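Local coordinates for dihydropteridine reductase (Dictyostelium discoideum, PDB 3ORF), which catalyses the reduction of quinonoid dihydropteridines to tetrahydropteridines with NADH or NADPH, regenerating tetrahydrobiopterin as a homodimeric short-chain dehydrogenase/reductase, at residues A[141-146]-A[188-193]; A[167-172]-A[234-239]; A[193-198]-A[211-216]. All blocks are in the same frame, centred on the assembly; numbering follows the deposited sequence.

Interaction 1. Residues A[141-146]-A[188-193]; sequences VLTGAS and ILPVTL. With NAD (nicotinamide-adenine-dinucleotide), chain E.
Thr-143 and Ile-188 pair as parallel neighbours where strands 138-143 and 184-190 lie side by side in the Rossmann-fold sheet. The short strand axes diverge by 24°. Two backbone bonds hold the pairing: Ile-188 N gives to Leu-142 O in the carbonyl plane (3.0 Å), and Gly-144 N gives to Ile-188 O (2.8 Å). Where 141-146 has left its strand, Ser-146 N still reaches the O of Pro-190, the last residue of the other strand, but this bond is weak.

On the face of Thr-143 and Ile-188, CG1 of Ile-188 sits between its own backbone N and carbonyl carbon (chi1 53°). That torsion brings CG1 and CD1 alongside Thr-143 OG1. Ile-188 CG2 meets Val-141 CG1 at 4.0 Å, the two side chains crossing at about a right angle. Leu-189 instead lays CG against the Ala-145 backbone, while its CD1 reaches Gly-144 CA at 4.0 Å.

The strand ends open onto the nicotinamide of NAD. Pro-190 puts CG 3.6 Å from NAD C4N, the carbon from which NADH gives its hydride. Ala-145 CB lies near NAD C5N, and this residue also touches Tyr-158, the predicted proton acceptor. The contacts of Pro-190 are consistent with a role in placing the nicotinamide ring, while the Thr-143 hydroxyl is taken up by a hydrogen bond with Cys-93 O of the neighbouring strand 88-93.

Interaction 2. Residues A[167-172]-A[234-239]; sequences HIIKDL and GSLVKF
Ile-169 and Lys-170 bring helix 156-172 against the start of strand 236-242, a helix-on-sheet contact of the Rossmann-type alpha-beta-alpha sandwich. The tight part is apolar. Ile-169 points toward the strand segment, and its CD1 meets Leu-236 CD2 at 3.8 Å. The two side chains cross obliquely. Ile-169 CG2 also reaches Leu-236 CD2, at 4.1 Å, and two branches of the isoleucine thus touch one methyl of the leucine. Ile-169 also packs on Leu-142, and Leu-236 leans on Leu-189, which extends this apolar layer over the neighbouring strands.

The looser side belongs to Lys-170, which is partly exposed. Its chain crosses Leu-236 at about a right angle, with CE 3.8 Å from Leu-236 CG. A bend at the last torsion (chi4 -32°) turns the ammonium group toward the turn before the strand. There NZ donates to Gly-234 O. A leucine in place of Lys-170 would probably leave this carbonyl without its ammonium donor and the turn less firmly tied to the helix.

Gly-234 has a positive phi of 93°, and a CB there would be jammed against the preceding carbonyl O. Farther round the helix, His-167 and Asp-171 hydrogen-bond to Thr-152 of the second subunit, so the same helix serves sheet and dimer. The lysine bond is 2.9 Å from Lys-170 NZ to Gly-234 O, with NZ tilted 32° from the carbonyl plane.

Interaction 3. Residues A[193-198]-A[211-216]; sequences LDTPTN and TPLSEV. With NAD (nicotinamide-adenine-dinucleotide), chain E.
Leu-193 and Leu-213 both carry CG anti to the carbonyl carbon (chi1 -68° and -61°), and these torsions bring their ends together across the contact. Leu-193 CD1 lies 3.8 Å from Leu-213 CD2, the side chains crossing at about a right angle. The contact joins the segment after strand 184-190, on the cofactor side of the Rossmann fold, to the start of helix 213-225.

The two branches of Leu-193 divide the work. CD1 takes Leu-213, while CD2 meets Val-216 CG2 at 3.8 Å and also approaches Thr-211 CB. Phe-239 of strand 236-242 packs against Leu-193, Thr-211 and Val-216. Leu-213 rests CG on the carbonyl oxygen of Asp-194, and its CD2 touches Thr-195 CG2.

A single backbone bridge pairs Leu-193 with Thr-211. In it Asp-194 N donates to Thr-211 O at 2.9 Å. A water also links the segments, donating to Asp-194 O and accepting from Leu-213 N. The Asp-194 carboxylate turns elsewhere, to a salt bridge with Arg-199.

Thr-195 is the N-cap of helix 196-201: its OG1 accepts from Asn-198 N. The methyl CG2 of the same threonine stands 3.2 Å from NAD O1N, a phosphate oxygen. Asn-198 brings its amide back beside the nicotinamide carboxamide, where ND2 comes 3.0 Å from NAD N7N. Both are modelled as NH2 nitrogens, and the pair is not counted as a hydrogen bond. The same ND2 donates to Leu-193 O at 2.8 Å, almost straight at 179°, with the acceptor in the amide plane of Asn-198.

From the N terminus, strand 138-143 opens interaction 1, which closes when strand 184-190 comes in beside it. Helix 156-172, in the connection between these strands, opens interaction 2. That contact closes only at strand 236-242, so interactions 1 and 2 cross along the chain. Interaction 3 starts at Leu-193, where interaction 1 ends, and closes a short loop at the head of helix 213-225, all within the span of interaction 2. Strand 236-242 then borders strand 184-190, joining interactions 1 and 2 in one sheet. Phe-239 brings interaction 2 to interaction 3, and NAD is touched by interactions 1 and 3.

Interaction 1. Residues A[141-146]-A[188-193]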
loop_
_atom_site.group_PDB
_atom_site.type_symbol
_atom_site.label_atom_id
_atom_site.label_comp_id
_atom_site.label_asym_id
_atom_site.label_seq_id
_atom_site.Cartn_x
_atom_site.Cartn_y
_atom_site.Cartn_z
ATOM N N VAL A 141 4.289 -4.912 -16.823
ATOM C CA VAL A 141 4.922 -5.573 -15.693
ATOM C C VAL A 141 5.328 -4.656 -14.606
ATOM O O VAL A 141 6.068 -3.756 -14.884
ATOM C CB VAL A 141 6.155 -6.365 -16.148
ATOM C CG1 VAL A 141 6.867 -7.047 -14.944
ATOM C CG2 VAL A 141 5.686 -7.456 -17.120
ATOM N N LEU A 142 4.887 -4.915 -13.344
ATOM C CA LEU A 142 5.437 -4.197 -12.200
ATOM C C LEU A 142 6.427 -5.080 -11.425
ATOM O O LEU A 142 6.229 -6.297 -11.295
ATOM C CB LEU A 142 4.305 -3.733 -11.259
ATOM C CG LEU A 142 3.189 -2.871 -11.854
ATOM C CD1 LEU A 142 2.207 -2.299 -10.781
ATOM C CD2 LEU A 142 3.908 -1.710 -12.564
ATOM N N THR A 143 7.474 -4.461 -10.873
ATOM C CA THR A 143 8.392 -5.116 -9.918
ATOM C C THR A 143 7.800 -5.115 -8.481
ATOM O O THR A 143 7.601 -4.029 -7.847
ATOM C CB THR A 143 9.761 -4.469 -9.938
ATOM O OG1 THR A 143 10.221 -4.454 -11.327
ATOM C CG2 THR A 143 10.740 -5.364 -9.159
ATOM N N GLY A 144 7.506 -6.327 -7.969
ATOM C CA GLY A 144 6.956 -6.432 -6.609
ATOM C C GLY A 144 8.089 -6.850 -5.678
ATOM O O GLY A 144 9.275 -6.486 -5.906
ATOM N N ALA A 145 7.775 -7.690 -4.673
ATOM C CA ALA A 145 8.852 -8.285 -3.885
ATOM C C ALA A 145 8.486 -9.612 -3.361
ATOM O O ALA A 145 7.452 -9.767 -2.767
ATOM C CB ALA A 145 9.332 -7.345 -2.745
ATOM N N SER A 146 9.354 -10.594 -3.521
ATOM C CA SER A 146 9.067 -11.903 -2.899
ATOM C C SER A 146 8.867 -11.819 -1.392
ATOM O O SER A 146 7.991 -12.500 -0.792
ATOM C CB SER A 146 10.194 -12.823 -3.192
ATOM O OG SER A 146 9.731 -14.096 -2.924
ATOM N N ILE A 188 6.848 -9.190 -11.208
ATOM C CA ILE A 188 8.044 -10.044 -11.065
ATOM C C ILE A 188 8.537 -9.783 -9.682
ATOM O O ILE A 188 8.562 -8.619 -9.237
ATOM C CB ILE A 188 9.147 -9.758 -12.118
ATOM C CG1 ILE A 188 9.509 -8.290 -12.131
ATOM C CG2 ILE A 188 8.719 -10.296 -13.502
ATOM C CD1 ILE A 188 10.510 -7.933 -13.199
ATOM N N LEU A 189 8.826 -10.873 -8.956
ATOM C CA LEU A 189 9.023 -10.814 -7.516
ATOM C C LEU A 189 10.367 -11.506 -7.252
ATOM O O LEU A 189 10.419 -12.688 -6.981
ATOM C CB LEU A 189 7.884 -11.537 -6.721
ATOM C CG LEU A 189 6.634 -10.806 -6.189
ATOM C CD1 LEU A 189 5.863 -10.228 -7.369
ATOM C CD2 LEU A 189 5.795 -11.826 -5.434
ATOM N N PRO A 190 11.447 -10.740 -7.297
ATOM C CA PRO A 190 12.768 -11.343 -7.034
ATOM C C PRO A 190 12.993 -11.677 -5.546
ATOM O O PRO A 190 12.491 -10.938 -4.665
ATOM C CB PRO A 190 13.768 -10.266 -7.511
ATOM C CG PRO A 190 12.953 -8.930 -7.605
ATOM C CD PRO A 190 11.451 -9.278 -7.472
ATOM N N VAL A 191 13.620 -12.843 -5.288
ATOM C CA VAL A 191 14.228 -13.137 -3.988
ATOM C C VAL A 191 15.476 -12.218 -3.828
ATOM O O VAL A 191 15.517 -11.368 -2.943
ATOM C CB VAL A 191 14.524 -14.635 -3.884
ATOM C CG1 VAL A 191 15.216 -15.002 -2.532
ATOM C CG2 VAL A 191 13.189 -15.364 -4.004
ATOM N N THR A 192 16.422 -12.311 -4.762
ATOM C CA THR A 192 17.569 -11.402 -4.776
ATOM C C THR A 192 18.141 -11.240 -6.170
ATOM O O THR A 192 18.658 -12.213 -6.790
ATOM C CB THR A 192 18.770 -11.921 -3.884
ATOM O OG1 THR A 192 18.267 -12.589 -2.723
ATOM C CG2 THR A 192 19.673 -10.742 -3.477
ATOM N N LEU A 193 18.003 -10.022 -6.651
ATOM C CA LEU A 193 18.693 -9.488 -7.837
ATOM C C LEU A 193 20.158 -9.128 -7.559
ATOM O O LEU A 193 20.539 -8.714 -6.450
ATOM C CB LEU A 193 18.028 -8.157 -8.306
ATOM C CG LEU A 193 16.637 -8.225 -8.881
ATOM C CD1 LEU A 193 16.301 -6.918 -9.637
ATOM C CD2 LEU A 193 16.623 -9.440 -9.875
HETATM P PA NAD E . 17.946 1.356 -8.435
HETATM O O1A NAD E . 17.941 2.203 -7.214
HETATM O O2A NAD E . 19.170 1.228 -9.273
HETATM O O5B NAD E . 16.868 2.039 -9.469
HETATM C C5B NAD E . 15.575 2.454 -9.212
HETATM C C4B NAD E . 15.284 3.575 -10.225
HETATM O O4B NAD E . 13.935 4.042 -9.930
HETATM C C3B NAD E . 16.212 4.786 -9.938
HETATM O O3B NAD E . 16.610 5.347 -11.166
HETATM C C2B NAD E . 15.295 5.834 -9.338
HETATM O O2B NAD E . 15.682 7.159 -9.739
HETATM C C1B NAD E . 13.956 5.465 -10.009
HETATM N N9A NAD E . 12.740 5.871 -9.251
HETATM C C8A NAD E . 12.607 5.807 -7.901
HETATM N N7A NAD E . 11.356 6.201 -7.614
HETATM C C5A NAD E . 10.706 6.551 -8.767
HETATM C C6A NAD E . 9.403 7.039 -9.094
HETATM N N6A NAD E . 8.500 7.345 -8.129
HETATM N N1A NAD E . 9.072 7.253 -10.400
HETATM C C2A NAD E . 9.967 7.032 -11.355
HETATM N N3A NAD E . 11.203 6.570 -11.070
HETATM C C4A NAD E . 11.611 6.347 -9.802
HETATM O O3 NAD E . 17.343 -0.023 -7.972
HETATM P PN NAD E . 17.422 -1.411 -8.626
HETATM O O1N NAD E . 18.490 -2.102 -7.836
HETATM O O2N NAD E . 17.389 -1.365 -10.147
HETATM O O5D NAD E . 16.030 -2.128 -8.199
HETATM C C5D NAD E . 14.896 -2.201 -9.073
HETATM C C4D NAD E . 13.667 -2.738 -8.313
HETATM O O4D NAD E . 14.051 -3.887 -7.511
HETATM C C3D NAD E . 12.986 -1.779 -7.330
HETATM O O3D NAD E . 11.556 -1.787 -7.678
HETATM C C2D NAD E . 13.191 -2.424 -5.952
HETATM O O2D NAD E . 12.060 -2.055 -5.147
HETATM C C1D NAD E . 13.086 -3.894 -6.413
HETATM N N1N NAD E . 13.211 -5.211 -5.638
HETATM C C2N NAD E . 14.474 -5.869 -5.295
HETATM C C3N NAD E . 14.406 -7.117 -4.582
HETATM C C7N NAD E . 15.653 -7.942 -4.160
HETATM O O7N NAD E . 15.711 -8.431 -3.016
HETATM N N7N NAD E . 16.566 -8.119 -5.139
HETATM C C4N NAD E . 13.153 -7.691 -4.257
HETATM C C5N NAD E . 11.958 -7.062 -4.625
HETATM C C6N NAD E . 11.993 -5.851 -5.297
#

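Interaction 2. Residues A[167-172]-A[234-239]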
loop_
_atom_site.group_PDB
_atom_site.type_symbol
_atom_site.label_atom_id
_atom_site.label_comp_id
_atom_site.label_asym_id
_atom_site.label_seq_id
_atom_site.Cartn_x
_atom_site.Cartn_y
_atom_site.Cartn_z
ATOM N N HIS A 167 -1.179 -5.807 -5.140
ATOM C CA HIS A 167 -2.676 -5.711 -5.278
ATOM C C HIS A 167 -2.978 -4.931 -6.581
ATOM O O HIS A 167 -3.930 -5.245 -7.285
ATOM C CB HIS A 167 -3.218 -5.012 -4.046
ATOM C CG HIS A 167 -4.706 -4.919 -3.990
ATOM N ND1 HIS A 167 -5.483 -5.832 -3.282
ATOM C CD2 HIS A 167 -5.569 -3.995 -4.510
ATOM C CE1 HIS A 167 -6.756 -5.485 -3.397
ATOM N NE2 HIS A 167 -6.839 -4.394 -4.154
ATOM N N ILE A 168 -2.148 -3.953 -6.931
ATOM C CA ILE A 168 -2.388 -3.168 -8.150
ATOM C C ILE A 168 -2.265 -4.030 -9.419
ATOM O O ILE A 168 -3.108 -4.039 -10.321
ATOM C CB ILE A 168 -1.377 -1.986 -8.255
ATOM C CG1 ILE A 168 -1.695 -0.928 -7.199
ATOM C CG2 ILE A 168 -1.435 -1.324 -9.660
ATOM C CD1 ILE A 168 -0.452 0.050 -6.933
ATOM N N ILE A 169 -1.194 -4.805 -9.447
ATOM C CA ILE A 169 -1.039 -5.806 -10.432
ATOM C C ILE A 169 -2.298 -6.645 -10.628
ATOM O O ILE A 169 -2.727 -6.905 -11.784
ATOM C CB ILE A 169 0.105 -6.763 -10.073
ATOM C CG1 ILE A 169 1.428 -5.993 -10.142
ATOM C CG2 ILE A 169 0.070 -7.957 -11.026
ATOM C CD1 ILE A 169 2.601 -6.781 -9.327
ATOM N N LYS A 170 -2.903 -7.070 -9.527
ATOM C CA LYS A 170 -4.086 -7.921 -9.679
ATOM C C LYS A 170 -5.296 -7.125 -10.179
ATOM O O LYS A 170 -6.035 -7.629 -10.997
ATOM C CB LYS A 170 -4.383 -8.691 -8.368
ATOM C CG LYS A 170 -3.557 -9.974 -8.271
ATOM C CD LYS A 170 -3.231 -10.394 -6.892
ATOM C CE LYS A 170 -2.256 -11.624 -6.889
ATOM N NZ LYS A 170 -2.365 -12.682 -8.077
ATOM N N ASP A 171 -5.434 -5.875 -9.768
ATOM C CA ASP A 171 -6.555 -5.054 -10.180
ATOM C C ASP A 171 -6.413 -4.769 -11.683
ATOM O O ASP A 171 -7.395 -4.730 -12.390
ATOM C CB ASP A 171 -6.606 -3.698 -9.414
ATOM C CG ASP A 171 -7.401 -3.781 -8.074
ATOM O OD1 ASP A 171 -7.765 -4.919 -7.615
ATOM O OD2 ASP A 171 -7.603 -2.699 -7.431
ATOM N N LEU A 172 -5.183 -4.603 -12.158
ATOM C CA LEU A 172 -4.928 -4.307 -13.573
ATOM C C LEU A 172 -5.094 -5.525 -14.487
ATOM O O LEU A 172 -5.143 -5.361 -15.687
ATOM C CB LEU A 172 -3.539 -3.669 -13.761
ATOM C CG LEU A 172 -3.382 -2.320 -13.099
ATOM C CD1 LEU A 172 -1.982 -1.795 -13.234
ATOM C CD2 LEU A 172 -4.374 -1.298 -13.725
ATOM N N GLY A 234 -2.344 -11.455 -14.184
ATOM C CA GLY A 234 -2.362 -11.192 -12.768
ATOM C C GLY A 234 -1.420 -12.006 -11.893
ATOM O O GLY A 234 -1.448 -11.797 -10.663
ATOM N N SER A 235 -0.695 -12.989 -12.444
ATOM C CA SER A 235 0.241 -13.785 -11.592
ATOM C C SER A 235 1.315 -12.901 -10.998
ATOM O O SER A 235 1.885 -11.982 -11.671
ATOM C CB SER A 235 0.993 -14.804 -12.440
ATOM O OG SER A 235 0.030 -15.689 -12.978
ATOM N N LEU A 236 1.682 -13.216 -9.776
ATOM C CA LEU A 236 2.910 -12.657 -9.202
ATOM C C LEU A 236 3.953 -13.704 -9.494
ATOM O O LEU A 236 3.824 -14.847 -9.023
ATOM C CB LEU A 236 2.721 -12.549 -7.677
ATOM C CG LEU A 236 1.559 -11.644 -7.307
ATOM C CD1 LEU A 236 1.437 -11.482 -5.753
ATOM C CD2 LEU A 236 1.693 -10.186 -7.979
ATOM N N VAL A 237 4.995 -13.356 -10.238
ATOM C CA VAL A 237 5.968 -14.356 -10.616
ATOM C C VAL A 237 7.260 -14.244 -9.773
ATOM O O VAL A 237 8.097 -13.316 -9.986
ATOM C CB VAL A 237 6.327 -14.258 -12.161
ATOM C CG1 VAL A 237 7.191 -15.484 -12.623
ATOM C CG2 VAL A 237 5.094 -14.112 -12.974
ATOM N N LYS A 238 7.415 -15.202 -8.844
ATOM C CA LYS A 238 8.586 -15.280 -7.972
ATOM C C LYS A 238 9.764 -15.887 -8.734
ATOM O O LYS A 238 9.578 -16.810 -9.513
ATOM C CB LYS A 238 8.267 -16.140 -6.743
ATOM C CG LYS A 238 9.333 -16.134 -5.623
ATOM C CD LYS A 238 8.926 -17.111 -4.577
ATOM C CE LYS A 238 10.072 -17.372 -3.563
ATOM N NZ LYS A 238 9.810 -18.680 -2.910
ATOM N N PHE A 239 10.971 -15.390 -8.516
ATOM C CA PHE A 239 12.131 -16.035 -9.125
ATOM C C PHE A 239 13.331 -15.947 -8.164
ATOM O O PHE A 239 13.523 -14.946 -7.531
ATOM C CB PHE A 239 12.477 -15.439 -10.532
ATOM C CG PHE A 239 12.777 -13.939 -10.562
ATOM C CD1 PHE A 239 14.090 -13.483 -10.573
ATOM C CD2 PHE A 239 11.766 -13.006 -10.602
ATOM C CE1 PHE A 239 14.375 -12.146 -10.659
ATOM C CE2 PHE A 239 12.031 -11.614 -10.682
ATOM C CZ PHE A 239 13.328 -11.193 -10.713
#

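Interaction 3. Residues A[193-198]-A[211-216]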
loop_
_atom_site.group_PDB
_atom_site.type_symbol
_atom_site.label_atom_id
_atom_site.label_comp_id
_atom_site.label_asym_id
_atom_site.label_seq_id
_atom_site.Cartn_x
_atom_site.Cartn_y
_atom_site.Cartn_z
ATOM N N LEU A 193 18.003 -10.022 -6.651
ATOM C CA LEU A 193 18.693 -9.488 -7.837
ATOM C C LEU A 193 20.158 -9.128 -7.559
ATOM O O LEU A 193 20.539 -8.714 -6.450
ATOM C CB LEU A 193 18.028 -8.157 -8.306
ATOM C CG LEU A 193 16.637 -8.225 -8.881
ATOM C CD1 LEU A 193 16.301 -6.918 -9.637
ATOM C CD2 LEU A 193 16.623 -9.440 -9.875
ATOM N N ASP A 194 20.964 -9.220 -8.594
ATOM C CA ASP A 194 22.353 -8.804 -8.497
ATOM C C ASP A 194 22.427 -7.364 -8.967
ATOM O O ASP A 194 22.533 -7.108 -10.169
ATOM C CB ASP A 194 23.268 -9.669 -9.353
ATOM C CG ASP A 194 24.755 -9.383 -9.108
ATOM O OD1 ASP A 194 25.097 -8.395 -8.443
ATOM O OD2 ASP A 194 25.609 -10.097 -9.624
ATOM N N THR A 195 22.329 -6.459 -8.005
ATOM C CA THR A 195 22.254 -5.008 -8.218
ATOM C C THR A 195 23.278 -4.372 -7.252
ATOM O O THR A 195 23.589 -4.952 -6.215
ATOM C CB THR A 195 20.890 -4.430 -7.741
ATOM O OG1 THR A 195 20.703 -4.772 -6.352
ATOM C CG2 THR A 195 19.657 -4.992 -8.565
ATOM N N PRO A 196 23.786 -3.165 -7.578
ATOM C CA PRO A 196 24.665 -2.412 -6.615
ATOM C C PRO A 196 23.982 -2.290 -5.200
ATOM O O PRO A 196 24.641 -2.374 -4.183
ATOM C CB PRO A 196 24.800 -1.010 -7.261
ATOM C CG PRO A 196 24.524 -1.212 -8.770
ATOM C CD PRO A 196 23.536 -2.418 -8.842
ATOM N N THR A 197 22.671 -2.185 -5.134
ATOM C CA THR A 197 22.036 -2.122 -3.845
ATOM C C THR A 197 22.295 -3.398 -3.049
ATOM O O THR A 197 22.666 -3.330 -1.839
ATOM C CB THR A 197 20.556 -1.672 -3.941
ATOM O OG1 THR A 197 20.561 -0.374 -4.555
ATOM C CG2 THR A 197 19.876 -1.538 -2.526
ATOM N N ASN A 198 22.119 -4.559 -3.674
ATOM C CA ASN A 198 22.369 -5.755 -2.914
ATOM C C ASN A 198 23.824 -5.991 -2.656
ATOM O O ASN A 198 24.163 -6.482 -1.604
ATOM C CB ASN A 198 21.650 -6.996 -3.442
ATOM C CG ASN A 198 20.133 -6.917 -3.247
ATOM O OD1 ASN A 198 19.645 -6.351 -2.242
ATOM N ND2 ASN A 198 19.369 -7.441 -4.216
ATOM N N THR A 211 20.093 -13.319 -8.942
ATOM C CA THR A 211 19.718 -13.341 -10.333
ATOM C C THR A 211 20.436 -12.224 -11.126
ATOM O O THR A 211 20.361 -11.079 -10.780
ATOM C CB THR A 211 18.193 -13.220 -10.539
ATOM O OG1 THR A 211 17.494 -14.075 -9.608
ATOM C CG2 THR A 211 17.830 -13.635 -11.965
ATOM N N PRO A 212 21.147 -12.587 -12.203
ATOM C CA PRO A 212 21.705 -11.558 -13.097
ATOM C C PRO A 212 20.596 -10.742 -13.766
ATOM O O PRO A 212 19.603 -11.318 -14.213
ATOM C CB PRO A 212 22.445 -12.383 -14.151
ATOM C CG PRO A 212 22.809 -13.690 -13.381
ATOM C CD PRO A 212 21.500 -13.940 -12.648
ATOM N N LEU A 213 20.777 -9.422 -13.840
ATOM C CA LEU A 213 19.738 -8.548 -14.371
ATOM C C LEU A 213 19.377 -8.953 -15.836
ATOM O O LEU A 213 18.200 -8.870 -16.256
ATOM C CB LEU A 213 20.218 -7.096 -14.261
ATOM C CG LEU A 213 20.483 -6.634 -12.829
ATOM C CD1 LEU A 213 21.088 -5.261 -12.866
ATOM C CD2 LEU A 213 19.251 -6.607 -12.016
ATOM N N SER A 214 20.377 -9.470 -16.585
ATOM C CA SER A 214 20.177 -9.833 -17.974
ATOM C C SER A 214 19.242 -11.014 -18.016
ATOM O O SER A 214 18.602 -11.197 -19.005
ATOM C CB SER A 214 21.516 -10.168 -18.688
ATOM O OG SER A 214 22.062 -11.390 -18.204
ATOM N N GLU A 215 19.119 -11.811 -16.946
ATOM C CA GLU A 215 18.127 -12.905 -17.007
ATOM C C GLU A 215 16.761 -12.332 -16.779
ATOM O O GLU A 215 15.803 -12.793 -17.334
ATOM C CB GLU A 215 18.380 -14.054 -16.025
ATOM C CG GLU A 215 19.716 -14.678 -16.175
ATOM C CD GLU A 215 19.847 -16.041 -15.458
ATOM O OE1 GLU A 215 18.828 -16.664 -15.124
ATOM O OE2 GLU A 215 20.982 -16.513 -15.272
ATOM N N VAL A 216 16.652 -11.319 -15.948
ATOM C CA VAL A 216 15.354 -10.668 -15.894
ATOM C C VAL A 216 14.903 -10.089 -17.261
ATOM O O VAL A 216 13.794 -10.330 -17.738
ATOM C CB VAL A 216 15.333 -9.634 -14.719
ATOM C CG1 VAL A 216 13.946 -9.000 -14.667
ATOM C CG2 VAL A 216 15.697 -10.412 -13.446
HETATM P PA NAD E . 17.946 1.356 -8.435
HETATM O O1A NAD E . 17.941 2.203 -7.214
HETATM O O2A NAD E . 19.170 1.228 -9.273
HETATM O O5B NAD E . 16.868 2.039 -9.469
HETATM C C5B NAD E . 15.575 2.454 -9.212
HETATM C C4B NAD E . 15.284 3.575 -10.225
HETATM O O4B NAD E . 13.935 4.042 -9.930
HETATM C C3B NAD E . 16.212 4.786 -9.938
HETATM O O3B NAD E . 16.610 5.347 -11.166
HETATM C C2B NAD E . 15.295 5.834 -9.338
HETATM O O2B NAD E . 15.682 7.159 -9.739
HETATM C C1B NAD E . 13.956 5.465 -10.009
HETATM N N9A NAD E . 12.740 5.871 -9.251
HETATM C C8A NAD E . 12.607 5.807 -7.901
HETATM N N7A NAD E . 11.356 6.201 -7.614
HETATM C C5A NAD E . 10.706 6.551 -8.767
HETATM C C6A NAD E . 9.403 7.039 -9.094
HETATM N N6A NAD E . 8.500 7.345 -8.129
HETATM N N1A NAD E . 9.072 7.253 -10.400
HETATM C C2A NAD E . 9.967 7.032 -11.355
HETATM N N3A NAD E . 11.203 6.570 -11.070
HETATM C C4A NAD E . 11.611 6.347 -9.802
HETATM O O3 NAD E . 17.343 -0.023 -7.972
HETATM P PN NAD E . 17.422 -1.411 -8.626
HETATM O O1N NAD E . 18.490 -2.102 -7.836
HETATM O O2N NAD E . 17.389 -1.365 -10.147
HETATM O O5D NAD E . 16.030 -2.128 -8.199
HETATM C C5D NAD E . 14.896 -2.201 -9.073
HETATM C C4D NAD E . 13.667 -2.738 -8.313
HETATM O O4D NAD E . 14.051 -3.887 -7.511
HETATM C C3D NAD E . 12.986 -1.779 -7.330
HETATM O O3D NAD E . 11.556 -1.787 -7.678
HETATM C C2D NAD E . 13.191 -2.424 -5.952
HETATM O O2D NAD E . 12.060 -2.055 -5.147
HETATM C C1D NAD E . 13.086 -3.894 -6.413
HETATM N N1N NAD E . 13.211 -5.211 -5.638
HETATM C C2N NAD E . 14.474 -5.869 -5.295
HETATM C C3N NAD E . 14.406 -7.117 -4.582
HETATM C C7N NAD E . 15.653 -7.942 -4.160
HETATM O O7N NAD E . 15.711 -8.431 -3.016
HETATM N N7N NAD E . 16.566 -8.119 -5.139
HETATM C C4N NAD E . 13.153 -7.691 -4.257
HETATM C C5N NAD E . 11.958 -7.062 -4.625
HETATM C C6N NAD E . 11.993 -5.851 -5.297
HETATM O O HOH W 1 23.588 -8.525 -12.923
#